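Local coordinates for petrobactin biosynthesis protein AsbB (Bacillus anthracis, PDB 3TO3), which catalyses the ATP-dependent condensation of spermidine with citryl-spermidine intermediates in the biosynthesis of the siderophore petrobactin, at residues Arg187-Ile192 with Val246-Trp251; Leu242-His247 with Ser351-Asp356; Pro296-Ser301 with Leu366-Arg371; Leu347-Ser352 with Lys458-Gly463. All blocks are in the same frame, centred on the assembly; numbering follows the deposited sequence.

Contact 1 (Arg187-Ile192 with Val246-Trp251)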
# COMPACT_ATOMS: atom_id res chain seq x y z
N ARG B 187 22.49 9.60 -0.20
CA ARG B 187 23.10 8.29 -0.33
C ARG B 187 23.35 8.03 -1.81
O ARG B 187 22.48 8.27 -2.63
CB ARG B 187 22.18 7.22 0.25
CG ARG B 187 22.20 7.17 1.76
CD ARG B 187 23.37 6.35 2.25
NE ARG B 187 23.42 6.27 3.70
CZ ARG B 187 24.03 7.16 4.48
NH1 ARG B 187 24.64 8.21 3.94
NH2 ARG B 187 24.01 7.01 5.80
N PRO B 188 24.55 7.57 -2.15
CA PRO B 188 24.85 7.24 -3.55
C PRO B 188 24.11 5.99 -3.95
O PRO B 188 24.04 5.06 -3.15
CB PRO B 188 26.35 6.97 -3.53
CG PRO B 188 26.85 7.63 -2.26
CD PRO B 188 25.73 7.47 -1.29
N ILE B 189 23.57 5.94 -5.16
CA ILE B 189 22.88 4.73 -5.62
C ILE B 189 23.18 4.45 -7.09
O ILE B 189 23.60 5.34 -7.83
CB ILE B 189 21.36 4.81 -5.38
CG1 ILE B 189 20.66 5.51 -6.55
CG2 ILE B 189 21.06 5.56 -4.09
CD1 ILE B 189 19.40 6.27 -6.14
N LYS B 190 22.97 3.20 -7.48
CA LYS B 190 23.25 2.74 -8.83
C LYS B 190 21.94 2.60 -9.52
O LYS B 190 20.99 2.12 -8.92
CB LYS B 190 23.85 1.35 -8.82
CG LYS B 190 25.09 1.21 -8.04
CD LYS B 190 26.18 1.97 -8.69
CE LYS B 190 27.50 1.28 -8.45
NZ LYS B 190 28.57 2.15 -8.97
N LEU B 191 21.88 2.98 -10.79
CA LEU B 191 20.71 2.69 -11.58
C LEU B 191 20.79 1.24 -11.96
O LEU B 191 21.89 0.69 -12.09
CB LEU B 191 20.66 3.58 -12.81
CG LEU B 191 20.60 5.06 -12.45
CD1 LEU B 191 20.56 5.88 -13.70
CD2 LEU B 191 19.38 5.27 -11.67
N ILE B 192 19.63 0.60 -12.07
CA ILE B 192 19.52 -0.72 -12.65
C ILE B 192 19.27 -0.57 -14.16
O ILE B 192 18.38 0.17 -14.56
CB ILE B 192 18.34 -1.50 -12.02
CG1 ILE B 192 18.53 -1.64 -10.49
CG2 ILE B 192 18.12 -2.82 -12.76
CD1 ILE B 192 19.89 -2.17 -10.04
N VAL B 246 16.54 2.10 -14.37
CA VAL B 246 15.43 1.98 -13.44
C VAL B 246 15.93 2.33 -12.05
O VAL B 246 17.03 1.94 -11.66
CB VAL B 246 14.91 0.53 -13.43
CG1 VAL B 246 13.70 0.39 -12.53
CG2 VAL B 246 14.59 0.07 -14.84
N HIS B 247 15.14 3.09 -11.30
CA HIS B 247 15.48 3.37 -9.91
C HIS B 247 15.56 2.04 -9.18
O HIS B 247 14.68 1.22 -9.33
CB HIS B 247 14.40 4.24 -9.30
CG HIS B 247 14.76 4.80 -7.97
ND1 HIS B 247 15.02 4.01 -6.87
CD2 HIS B 247 14.90 6.09 -7.56
CE1 HIS B 247 15.32 4.79 -5.84
NE2 HIS B 247 15.25 6.05 -6.23
N PRO B 248 16.60 1.81 -8.38
CA PRO B 248 16.67 0.51 -7.71
C PRO B 248 15.51 0.25 -6.75
O PRO B 248 15.19 -0.92 -6.58
CB PRO B 248 18.01 0.56 -6.95
CG PRO B 248 18.30 2.03 -6.76
CD PRO B 248 17.64 2.76 -7.92
N TRP B 249 14.88 1.28 -6.17
CA TRP B 249 13.67 1.01 -5.33
C TRP B 249 12.53 0.55 -6.22
O TRP B 249 11.77 -0.34 -5.86
CB TRP B 249 13.17 2.23 -4.52
CG TRP B 249 12.03 1.91 -3.58
CD1 TRP B 249 12.13 1.60 -2.25
CD2 TRP B 249 10.62 1.86 -3.89
NE1 TRP B 249 10.89 1.38 -1.73
CE2 TRP B 249 9.94 1.52 -2.71
CE3 TRP B 249 9.87 2.09 -5.06
CZ2 TRP B 249 8.55 1.38 -2.64
CZ3 TRP B 249 8.47 1.97 -5.00
CH2 TRP B 249 7.83 1.60 -3.80
N GLN B 250 12.43 1.18 -7.39
CA GLN B 250 11.36 0.86 -8.31
C GLN B 250 11.54 -0.56 -8.83
O GLN B 250 10.56 -1.32 -8.92
CB GLN B 250 11.33 1.83 -9.48
CG GLN B 250 10.23 1.51 -10.46
CD GLN B 250 8.90 2.07 -10.00
OE1 GLN B 250 8.71 2.36 -8.83
NE2 GLN B 250 7.99 2.26 -10.93
N TRP B 251 12.78 -0.93 -9.10
CA TRP B 251 13.05 -2.26 -9.66
C TRP B 251 12.69 -3.34 -8.65
O TRP B 251 11.98 -4.28 -8.96
CB TRP B 251 14.51 -2.39 -10.12
CG TRP B 251 14.93 -3.77 -10.51
CD1 TRP B 251 15.80 -4.57 -9.84
CD2 TRP B 251 14.51 -4.52 -11.66
NE1 TRP B 251 15.94 -5.77 -10.48
CE2 TRP B 251 15.16 -5.77 -11.61
CE3 TRP B 251 13.63 -4.27 -12.73
CZ2 TRP B 251 14.97 -6.78 -12.58
CZ3 TRP B 251 13.45 -5.26 -13.71
CH2 TRP B 251 14.12 -6.50 -13.62

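Contact 2 (Leu242-His247 with Ser351-Asp356)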
# COMPACT_ATOMS: atom_id res chain seq x y z
N LEU B 242 15.26 -2.13 -26.51
CA LEU B 242 15.83 -0.86 -26.07
C LEU B 242 16.38 -1.04 -24.64
O LEU B 242 16.23 -2.10 -24.05
CB LEU B 242 14.76 0.23 -26.13
CG LEU B 242 14.21 0.52 -27.54
CD1 LEU B 242 12.96 1.42 -27.51
CD2 LEU B 242 15.30 1.18 -28.44
N PHE B 243 16.98 -0.01 -24.08
CA PHE B 243 17.65 -0.10 -22.79
C PHE B 243 17.15 1.02 -21.94
O PHE B 243 17.14 2.16 -22.40
CB PHE B 243 19.16 0.00 -22.96
CG PHE B 243 19.73 -1.14 -23.74
CD1 PHE B 243 19.74 -1.11 -25.14
CD2 PHE B 243 20.19 -2.28 -23.10
CE1 PHE B 243 20.26 -2.20 -25.88
CE2 PHE B 243 20.70 -3.37 -23.83
CZ PHE B 243 20.74 -3.32 -25.21
N ILE B 244 16.69 0.70 -20.72
CA ILE B 244 16.14 1.71 -19.83
C ILE B 244 16.75 1.59 -18.44
O ILE B 244 16.82 0.50 -17.87
CB ILE B 244 14.63 1.45 -19.67
CG1 ILE B 244 14.00 1.10 -21.04
CG2 ILE B 244 13.94 2.59 -18.97
CD1 ILE B 244 12.50 1.08 -21.00
N PRO B 245 17.17 2.72 -17.88
CA PRO B 245 17.65 2.76 -16.49
C PRO B 245 16.44 2.78 -15.51
O PRO B 245 15.45 3.45 -15.81
CB PRO B 245 18.50 4.02 -16.45
CG PRO B 245 17.91 4.91 -17.49
CD PRO B 245 17.22 4.04 -18.53
N VAL B 246 16.54 2.10 -14.37
CA VAL B 246 15.43 1.98 -13.44
C VAL B 246 15.93 2.33 -12.05
O VAL B 246 17.03 1.94 -11.66
CB VAL B 246 14.91 0.53 -13.43
CG1 VAL B 246 13.70 0.39 -12.53
CG2 VAL B 246 14.59 0.07 -14.84
N HIS B 247 15.14 3.09 -11.30
CA HIS B 247 15.48 3.37 -9.91
C HIS B 247 15.56 2.04 -9.18
O HIS B 247 14.68 1.22 -9.33
CB HIS B 247 14.40 4.24 -9.30
CG HIS B 247 14.76 4.80 -7.97
ND1 HIS B 247 15.02 4.01 -6.87
CD2 HIS B 247 14.90 6.09 -7.56
CE1 HIS B 247 15.32 4.79 -5.84
NE2 HIS B 247 15.25 6.05 -6.23
N SER B 351 16.25 13.43 -24.33
CA SER B 351 16.04 12.05 -24.71
C SER B 351 15.08 11.37 -23.75
O SER B 351 14.97 11.78 -22.58
CB SER B 351 17.38 11.35 -24.75
OG SER B 351 17.26 10.10 -25.36
N SER B 352 14.37 10.34 -24.21
CA SER B 352 13.44 9.65 -23.33
C SER B 352 13.17 8.28 -23.87
O SER B 352 13.36 8.05 -25.03
CB SER B 352 12.13 10.41 -23.22
OG SER B 352 11.42 10.29 -24.42
N VAL B 353 12.76 7.36 -23.01
CA VAL B 353 12.49 6.00 -23.44
C VAL B 353 11.54 5.40 -22.43
O VAL B 353 11.55 5.80 -21.27
CB VAL B 353 13.77 5.17 -23.48
CG1 VAL B 353 14.31 4.97 -22.07
CG2 VAL B 353 13.53 3.83 -24.18
N MSE B 354 10.74 4.43 -22.85
CA MSE B 354 9.80 3.79 -21.94
C MSE B 354 9.33 2.40 -22.40
O MSE B 354 9.42 2.02 -23.57
CB MSE B 354 8.58 4.66 -21.82
CG MSE B 354 7.75 4.47 -23.06
SE MSE B 354 6.34 5.75 -23.14
CE MSE B 354 7.00 6.83 -24.63
N TYR B 355 8.80 1.65 -21.45
CA TYR B 355 8.21 0.35 -21.72
C TYR B 355 6.79 0.45 -21.19
O TYR B 355 6.59 0.65 -20.00
CB TYR B 355 8.99 -0.71 -20.96
CG TYR B 355 8.48 -2.12 -21.15
CD1 TYR B 355 8.96 -2.92 -22.18
CD2 TYR B 355 7.54 -2.67 -20.29
CE1 TYR B 355 8.53 -4.23 -22.35
CE2 TYR B 355 7.11 -3.98 -20.43
CZ TYR B 355 7.60 -4.76 -21.47
OH TYR B 355 7.17 -6.06 -21.61
N ASP B 356 5.82 0.37 -22.09
CA ASP B 356 4.44 0.71 -21.76
C ASP B 356 3.53 -0.34 -22.36
O ASP B 356 3.54 -0.54 -23.56
CB ASP B 356 4.05 2.08 -22.35
CG ASP B 356 2.56 2.41 -22.19
OD1 ASP B 356 1.98 3.10 -23.08
OD2 ASP B 356 1.96 1.98 -21.17

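Contact 3 (Pro296-Ser301 with Leu366-Arg371). With ATP (adenosine-5'-triphosphate), chain E.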
# COMPACT_ATOMS: atom_id res chain seq x y z
N PRO B 296 24.21 14.05 -17.85
CA PRO B 296 22.80 14.40 -17.67
C PRO B 296 22.16 13.74 -16.44
O PRO B 296 22.61 12.69 -15.98
CB PRO B 296 22.13 13.84 -18.94
CG PRO B 296 23.04 12.68 -19.36
CD PRO B 296 24.44 13.19 -19.03
N TYR B 297 21.12 14.38 -15.91
CA TYR B 297 20.26 13.81 -14.90
C TYR B 297 19.37 12.76 -15.53
O TYR B 297 19.13 12.77 -16.75
CB TYR B 297 19.34 14.88 -14.28
CG TYR B 297 20.00 16.17 -13.83
CD1 TYR B 297 20.70 16.24 -12.63
CD2 TYR B 297 19.88 17.33 -14.60
CE1 TYR B 297 21.30 17.45 -12.21
CE2 TYR B 297 20.45 18.52 -14.22
CZ TYR B 297 21.16 18.59 -13.02
OH TYR B 297 21.72 19.80 -12.66
N VAL B 298 18.85 11.89 -14.68
CA VAL B 298 17.92 10.86 -15.05
C VAL B 298 16.65 11.08 -14.24
O VAL B 298 16.70 11.19 -12.99
CB VAL B 298 18.54 9.49 -14.75
CG1 VAL B 298 17.83 8.45 -15.45
CG2 VAL B 298 19.94 9.48 -15.27
N LYS B 299 15.53 11.20 -14.93
CA LYS B 299 14.25 11.28 -14.27
C LYS B 299 13.53 9.98 -14.55
O LYS B 299 13.24 9.66 -15.72
CB LYS B 299 13.43 12.49 -14.75
CG LYS B 299 12.06 12.65 -14.10
CD LYS B 299 11.41 13.98 -14.49
CE LYS B 299 10.26 14.33 -13.55
NZ LYS B 299 9.55 15.58 -13.99
N VAL B 300 13.26 9.22 -13.49
CA VAL B 300 12.77 7.86 -13.67
C VAL B 300 11.48 7.61 -12.93
O VAL B 300 11.12 8.34 -12.02
CB VAL B 300 13.82 6.82 -13.26
CG1 VAL B 300 15.02 6.91 -14.16
CG2 VAL B 300 14.26 7.06 -11.80
N SER B 301 10.75 6.58 -13.36
CA SER B 301 9.48 6.23 -12.74
C SER B 301 9.67 5.83 -11.26
O SER B 301 10.62 5.12 -10.93
CB SER B 301 8.86 5.06 -13.50
OG SER B 301 8.33 5.51 -14.73
N LEU B 366 7.46 2.31 -15.87
CA LEU B 366 8.82 2.13 -16.32
C LEU B 366 9.16 3.12 -17.44
O LEU B 366 8.97 2.83 -18.61
CB LEU B 366 8.87 0.70 -16.85
CG LEU B 366 10.19 0.01 -17.05
CD1 LEU B 366 11.02 0.19 -15.85
CD2 LEU B 366 9.82 -1.43 -17.25
N GLY B 367 9.90 4.15 -17.12
CA GLY B 367 10.07 5.21 -18.08
C GLY B 367 11.26 6.00 -17.64
O GLY B 367 11.58 6.02 -16.47
N CYS B 368 11.89 6.68 -18.59
CA CYS B 368 13.04 7.49 -18.29
C CYS B 368 13.11 8.73 -19.16
O CYS B 368 12.91 8.65 -20.37
CB CYS B 368 14.31 6.64 -18.47
SG CYS B 368 15.86 7.56 -18.23
N ILE B 369 13.46 9.87 -18.57
CA ILE B 369 13.80 11.06 -19.33
C ILE B 369 15.17 11.58 -18.91
O ILE B 369 15.43 11.72 -17.72
CB ILE B 369 12.79 12.19 -19.12
CG1 ILE B 369 11.43 11.83 -19.69
CG2 ILE B 369 13.32 13.50 -19.75
CD1 ILE B 369 10.26 12.58 -19.03
N TRP B 370 16.04 11.87 -19.86
CA TRP B 370 17.37 12.40 -19.55
C TRP B 370 17.32 13.90 -19.67
O TRP B 370 16.64 14.41 -20.54
CB TRP B 370 18.43 11.86 -20.48
CG TRP B 370 18.89 10.48 -20.20
CD1 TRP B 370 19.92 10.13 -19.40
CD2 TRP B 370 18.37 9.25 -20.75
NE1 TRP B 370 20.10 8.76 -19.42
CE2 TRP B 370 19.15 8.19 -20.23
CE3 TRP B 370 17.33 8.93 -21.64
CZ2 TRP B 370 18.91 6.84 -20.54
CZ3 TRP B 370 17.10 7.59 -21.96
CH2 TRP B 370 17.90 6.55 -21.40
N ARG B 371 18.03 14.61 -18.80
CA ARG B 371 18.00 16.07 -18.84
C ARG B 371 19.41 16.67 -18.72
O ARG B 371 20.25 16.10 -18.01
CB ARG B 371 17.05 16.60 -17.77
CG ARG B 371 17.38 17.96 -17.25
CD ARG B 371 16.16 18.64 -16.64
NE ARG B 371 15.71 18.02 -15.41
CZ ARG B 371 14.42 17.87 -15.09
NH1 ARG B 371 13.47 18.27 -15.90
NH2 ARG B 371 14.09 17.30 -13.94
PB ATP E . 9.57 16.37 -10.52
O1B ATP E . 10.05 14.96 -10.31
O2B ATP E . 8.44 16.38 -11.51
O3B ATP E . 10.77 17.26 -11.01
PA ATP E . 7.90 16.41 -8.37
O1A ATP E . 7.77 14.93 -8.70
O2A ATP E . 6.64 17.20 -8.69
O3A ATP E . 9.09 17.01 -9.18
O5' ATP E . 8.22 16.51 -6.84
C5' ATP E . 8.97 17.55 -6.34
C4' ATP E . 8.89 17.78 -4.94
O4' ATP E . 9.33 19.15 -4.64
C3' ATP E . 7.48 17.70 -4.48
O3' ATP E . 7.35 16.73 -3.52
C2' ATP E . 7.19 19.04 -3.92
O2' ATP E . 6.37 18.94 -2.83
C1' ATP E . 8.54 19.53 -3.55
N9 ATP E . 8.64 20.94 -3.27
C8 ATP E . 9.21 21.45 -2.17
N7 ATP E . 9.12 22.79 -2.24
C5 ATP E . 8.51 23.13 -3.40
C6 ATP E . 8.17 24.37 -3.97
N6 ATP E . 8.49 25.58 -3.28
N1 ATP E . 7.55 24.38 -5.17
C2 ATP E . 7.25 23.23 -5.81
N3 ATP E . 7.56 22.03 -5.28
C4 ATP E . 8.19 21.94 -4.07

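Contact 4 (Leu347-Ser352 with Lys458-Gly463). With ATP (adenosine-5'-triphosphate), chain E.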
# COMPACT_ATOMS: atom_id res chain seq x y z
N LEU B 347 16.99 23.69 -19.31
CA LEU B 347 17.71 22.42 -19.25
C LEU B 347 16.88 21.45 -20.09
O LEU B 347 15.74 21.09 -19.73
CB LEU B 347 17.82 21.91 -17.81
CG LEU B 347 18.51 22.87 -16.85
CD1 LEU B 347 18.45 22.34 -15.44
CD2 LEU B 347 19.99 23.10 -17.30
N LYS B 348 17.46 20.98 -21.18
CA LYS B 348 16.68 20.29 -22.18
C LYS B 348 16.44 18.86 -21.73
O LYS B 348 17.38 18.21 -21.26
CB LYS B 348 17.37 20.32 -23.55
CG LYS B 348 17.46 21.70 -24.20
CD LYS B 348 18.11 21.60 -25.60
CE LYS B 348 18.77 22.92 -26.07
NZ LYS B 348 20.14 23.22 -25.50
N GLU B 349 15.21 18.37 -21.89
CA GLU B 349 14.98 16.97 -21.67
C GLU B 349 15.19 16.43 -23.08
O GLU B 349 14.27 16.41 -23.88
CB GLU B 349 13.49 16.84 -21.22
CG GLU B 349 13.27 17.38 -19.76
CD GLU B 349 11.86 17.89 -19.42
OE1 GLU B 349 10.86 17.65 -20.13
OE2 GLU B 349 11.73 18.56 -18.39
N PHE B 350 16.38 15.90 -23.33
CA PHE B 350 16.79 15.75 -24.72
C PHE B 350 16.62 14.32 -25.23
O PHE B 350 16.80 14.03 -26.42
CB PHE B 350 18.23 16.27 -24.94
CG PHE B 350 19.26 15.55 -24.14
CD1 PHE B 350 19.60 15.99 -22.87
CD2 PHE B 350 19.85 14.40 -24.64
CE1 PHE B 350 20.52 15.32 -22.12
CE2 PHE B 350 20.77 13.72 -23.88
CZ PHE B 350 21.12 14.18 -22.61
N SER B 351 16.25 13.43 -24.33
CA SER B 351 16.04 12.05 -24.71
C SER B 351 15.08 11.37 -23.75
O SER B 351 14.97 11.78 -22.58
CB SER B 351 17.38 11.35 -24.75
OG SER B 351 17.26 10.10 -25.36
N SER B 352 14.37 10.34 -24.21
CA SER B 352 13.44 9.65 -23.33
C SER B 352 13.17 8.28 -23.87
O SER B 352 13.36 8.05 -25.03
CB SER B 352 12.13 10.41 -23.22
OG SER B 352 11.42 10.29 -24.42
N LYS B 458 13.40 24.16 -15.78
CA LYS B 458 13.37 22.72 -16.01
C LYS B 458 11.96 22.19 -15.82
O LYS B 458 11.07 22.96 -15.43
CB LYS B 458 14.35 21.98 -15.10
CG LYS B 458 14.18 22.24 -13.58
CD LYS B 458 15.23 21.39 -12.82
CE LYS B 458 15.03 21.39 -11.29
NZ LYS B 458 13.78 20.67 -10.87
N ASP B 459 11.79 20.89 -16.05
CA ASP B 459 10.51 20.18 -16.01
C ASP B 459 9.42 20.76 -16.93
O ASP B 459 8.45 21.34 -16.45
CB ASP B 459 9.99 20.06 -14.57
CG ASP B 459 10.74 19.01 -13.77
OD1 ASP B 459 11.09 17.95 -14.34
OD2 ASP B 459 11.00 19.24 -12.57
N PHE B 460 9.63 20.64 -18.24
CA PHE B 460 8.67 20.98 -19.31
C PHE B 460 7.64 19.91 -19.68
O PHE B 460 6.51 20.21 -20.05
CB PHE B 460 9.46 21.39 -20.57
CG PHE B 460 10.62 22.28 -20.25
CD1 PHE B 460 10.42 23.40 -19.47
CD2 PHE B 460 11.91 21.95 -20.64
CE1 PHE B 460 11.49 24.23 -19.14
CE2 PHE B 460 12.98 22.76 -20.30
CZ PHE B 460 12.77 23.90 -19.55
N HIS B 461 8.05 18.66 -19.60
CA HIS B 461 7.29 17.62 -20.23
C HIS B 461 5.86 17.51 -19.67
O HIS B 461 4.92 17.25 -20.42
CB HIS B 461 8.04 16.29 -20.15
CG HIS B 461 8.07 15.70 -18.79
ND1 HIS B 461 8.95 16.12 -17.81
CD2 HIS B 461 7.31 14.74 -18.22
CE1 HIS B 461 8.74 15.43 -16.71
NE2 HIS B 461 7.74 14.59 -16.93
N GLU B 462 5.72 17.61 -18.35
CA GLU B 462 4.38 17.59 -17.73
C GLU B 462 3.62 18.91 -17.65
O GLU B 462 2.42 18.96 -17.94
CB GLU B 462 4.46 16.95 -16.34
CG GLU B 462 5.56 17.53 -15.45
CD GLU B 462 5.79 16.71 -14.18
OE1 GLU B 462 5.07 15.69 -13.99
OE2 GLU B 462 6.68 17.10 -13.38
N GLY B 463 4.31 19.98 -17.24
CA GLY B 463 3.66 21.21 -16.80
C GLY B 463 3.16 22.26 -17.79
O GLY B 463 2.12 22.90 -17.59
PB ATP E . 9.57 16.37 -10.52
O1B ATP E . 10.05 14.96 -10.31
O2B ATP E . 8.44 16.38 -11.51
O3B ATP E . 10.77 17.26 -11.01
PA ATP E . 7.90 16.41 -8.37
O1A ATP E . 7.77 14.93 -8.70
O2A ATP E . 6.64 17.20 -8.69
O3A ATP E . 9.09 17.01 -9.18
O5' ATP E . 8.22 16.51 -6.84
C5' ATP E . 8.97 17.55 -6.34
C4' ATP E . 8.89 17.78 -4.94
O4' ATP E . 9.33 19.15 -4.64
C3' ATP E . 7.48 17.70 -4.48
O3' ATP E . 7.35 16.73 -3.52
C2' ATP E . 7.19 19.04 -3.92
O2' ATP E . 6.37 18.94 -2.83
C1' ATP E . 8.54 19.53 -3.55
N9 ATP E . 8.64 20.94 -3.27
C8 ATP E . 9.21 21.45 -2.17
N7 ATP E . 9.12 22.79 -2.24
C5 ATP E . 8.51 23.13 -3.40
C6 ATP E . 8.17 24.37 -3.97
N6 ATP E . 8.49 25.58 -3.28
N1 ATP E . 7.55 24.38 -5.17
C2 ATP E . 7.25 23.23 -5.81
N3 ATP E . 7.56 22.03 -5.28
C4 ATP E . 8.19 21.94 -4.07
O HOH W 1 13.83 20.38 -17.87

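Contact 1 (Arg187-Ile192 with Val246-Trp251)
Ile192 and Val246 pair through two backbone bonds. Ile192 N gives to Val246 O at 3.0 Å, and Val246 N gives to Ile192 O at 2.7 Å. The Ile192 side chain does most of the touching. Its CG2 lies anti to the backbone N and sits over one face of Trp251, 4.0 Å from the centroid of the five-membered ring and 9° off the ring normal, a CH-pi contact. The other branch of Ile192 packs on Pro248, with CG1 4.0 Å from Pro248 CA. Pro248 CG also rests on Lys190 O at 3.5 Å and meets Ile189 CG1. The contact joins the edge pair of an antiparallel three-stranded sheet to the first turn of helix 248-258. His247 is the N-cap of that helix. Its ND1 accepts from Trp249 N at 2.8 Å, with the donor in the ring plane. This bond helps to set the rotation of the imidazole, and Ile189 CD1 approaches the same ring obliquely at NE2, 4.2 Å away. Tyr181 meets His247 edge-to-face. Beyond Ile192, the indole NE1 of Trp251 is hydrogen-bonded to His8 of the second subunit, and Met4 of that subunit packs on Ile192 and Pro248.

Contact 2 (Leu242-His247 with Ser351-Asp356)
Ile244 and Val353 form the close part of this contact. Ile244 CG2 lies 3.9 Å from Val353 CG1, and Ile244 CG1 meets both methyls of Val353. Val353 CG1 stands between its own backbone N and carbonyl carbon (chi1 67°), where it also touches Phe243 O at 4.0 Å. The Ile244 side chain then runs on to the backbone of the other strand. Its CD1 is 3.7 Å from Met354 C and 3.9 Å from Tyr355 CB. Met354 is a selenomethionine, and its side chain leaves on the other side of the strand toward helix 315-333. Packing is thinner at Leu242, which is partly exposed. There a single methyl pair, Leu242 CD1 and Val353 CG2 at 4.1 Å, carries the contact as the two side chains slide past each other in opposite directions. The phenol of Tyr355 also leads away, and its OH is hydrogen-bonded to Asp262. No hydrogen bond joins the two segments. The strand axes stay 7.2 Å apart at their closest and cross at 93°. Such near-perpendicular crossing with apolar side chains between is consistent with orthogonal packing of two sheets, here the three-stranded sheet holding strand 241-246 and the large mixed sheet holding strand 345-355.

Contact 3 (Pro296-Ser301 with Leu366-Arg371)
Tyr297 and Arg371 face each other across a hydrogen-bonded antiparallel pair. Their side chains slant past one another, with the ring and guanidinium planes 65° apart. Tyr297 CD2 reaches Arg371 CG at 3.7 Å. On the same face, Lys299 is paired with Ile369. Lys299 CG is anti to the backbone N (chi1 180°), and the rest of the chain stays extended. NZ thus stands well off the sheet and is hydrogen-bonded to O2B of the ATP at 2.8 Å, though the position of NZ is less sure than the rest. Arg371 instead bends at chi3 (68°), and its guanidinium has O3B of the ATP near its plane at the edge. Lys299 NZ and Arg371 NH2 are 4.9 Å apart, like charges probably balanced by Asp459, with which both form salt bridges. The opposite face is apolar. Val298 CG1 packs on Cys368 SG at 3.5 Å, and that sulfur lies over one face of the Trp370 indole. Val298 and Pro296 run alongside Trp370, pointing the same way, and Pro296 CG is 4.0 Å from Trp370 CD1. Pro245 covers this face from strand 241-246. Between the two faces the backbones are joined by bonds such as Lys299 N to Ile369 O, 2.8 Å. This is an antiparallel strand pair within the large mixed sheet, and its face bearing Lys299 and Arg371 borders the ATP site of this IucA/IucC-family synthetase.

Contact 4 (Leu347-Ser352 with Lys458-Gly463)
Glu349 CG is anti to the carbonyl carbon (chi1 -72°), and the chain beyond CG is extended, bringing the carboxylate to the loop at Asp459 to His461. OE2 accepts from Phe460 N at 3.0 Å on its syn side, with the donor 26° out of the carboxylate plane. OE1 takes two weak bonds, from His461 N at 3.0 Å and from His461 ND1 at 3.4 Å. The carboxylate and imidazole planes are 72° apart. A water ties the same parts together. It donates to Glu349 OE2 and to Leu347 O, and accepts from Asp459 N at 2.8 Å. Phe460 CE2 also lies against Leu347 O at 3.3 Å. Leu347 and Lys458 run side by side, touching through CD1 and CB. The acids Glu349 and Asp459 come close, OE2 to OD1 4.1 Å, and Arg371 NH1 bridges both, which probably eases their repulsion. Glu349 is thus a second-shell residue for a loop that meets the ligand: Asp459 OD2 is 2.5 Å from O3B of the ATP, and Asp459 belongs to the magnesium site with Gln441 and Asn442. The loop leaves strand 451-457, which runs parallel to strand 345-355. Helix 315-333 packs on Phe460 and His461, while strand 367-371 borders Glu349 and His461.

In the fold
Contacts 1 to 3 lie within the IucA/IucC region of the chain. Contact 4 links it to the FhuF-like region. Contacts 1 and 2 share Val246 and His247, and their centres are 13 Å apart. Contacts 2 and 3 are closer, with centres 8 Å apart, because strands 345-355 and 367-371 are neighbours in one sheet; Pro245 CG also packs on Cys368 SG at 3.4 Å. Contacts 3 and 4 meet at the ATP. Asp459 OD1 forms a salt bridge with Arg371 NH1 at 2.9 Å. It also bridges to Lys299 NZ, but the placing of that atom, and so this bridge, is less certain. Contact 1 stands further back, with the His247 side chain about 10 Å from the ATP.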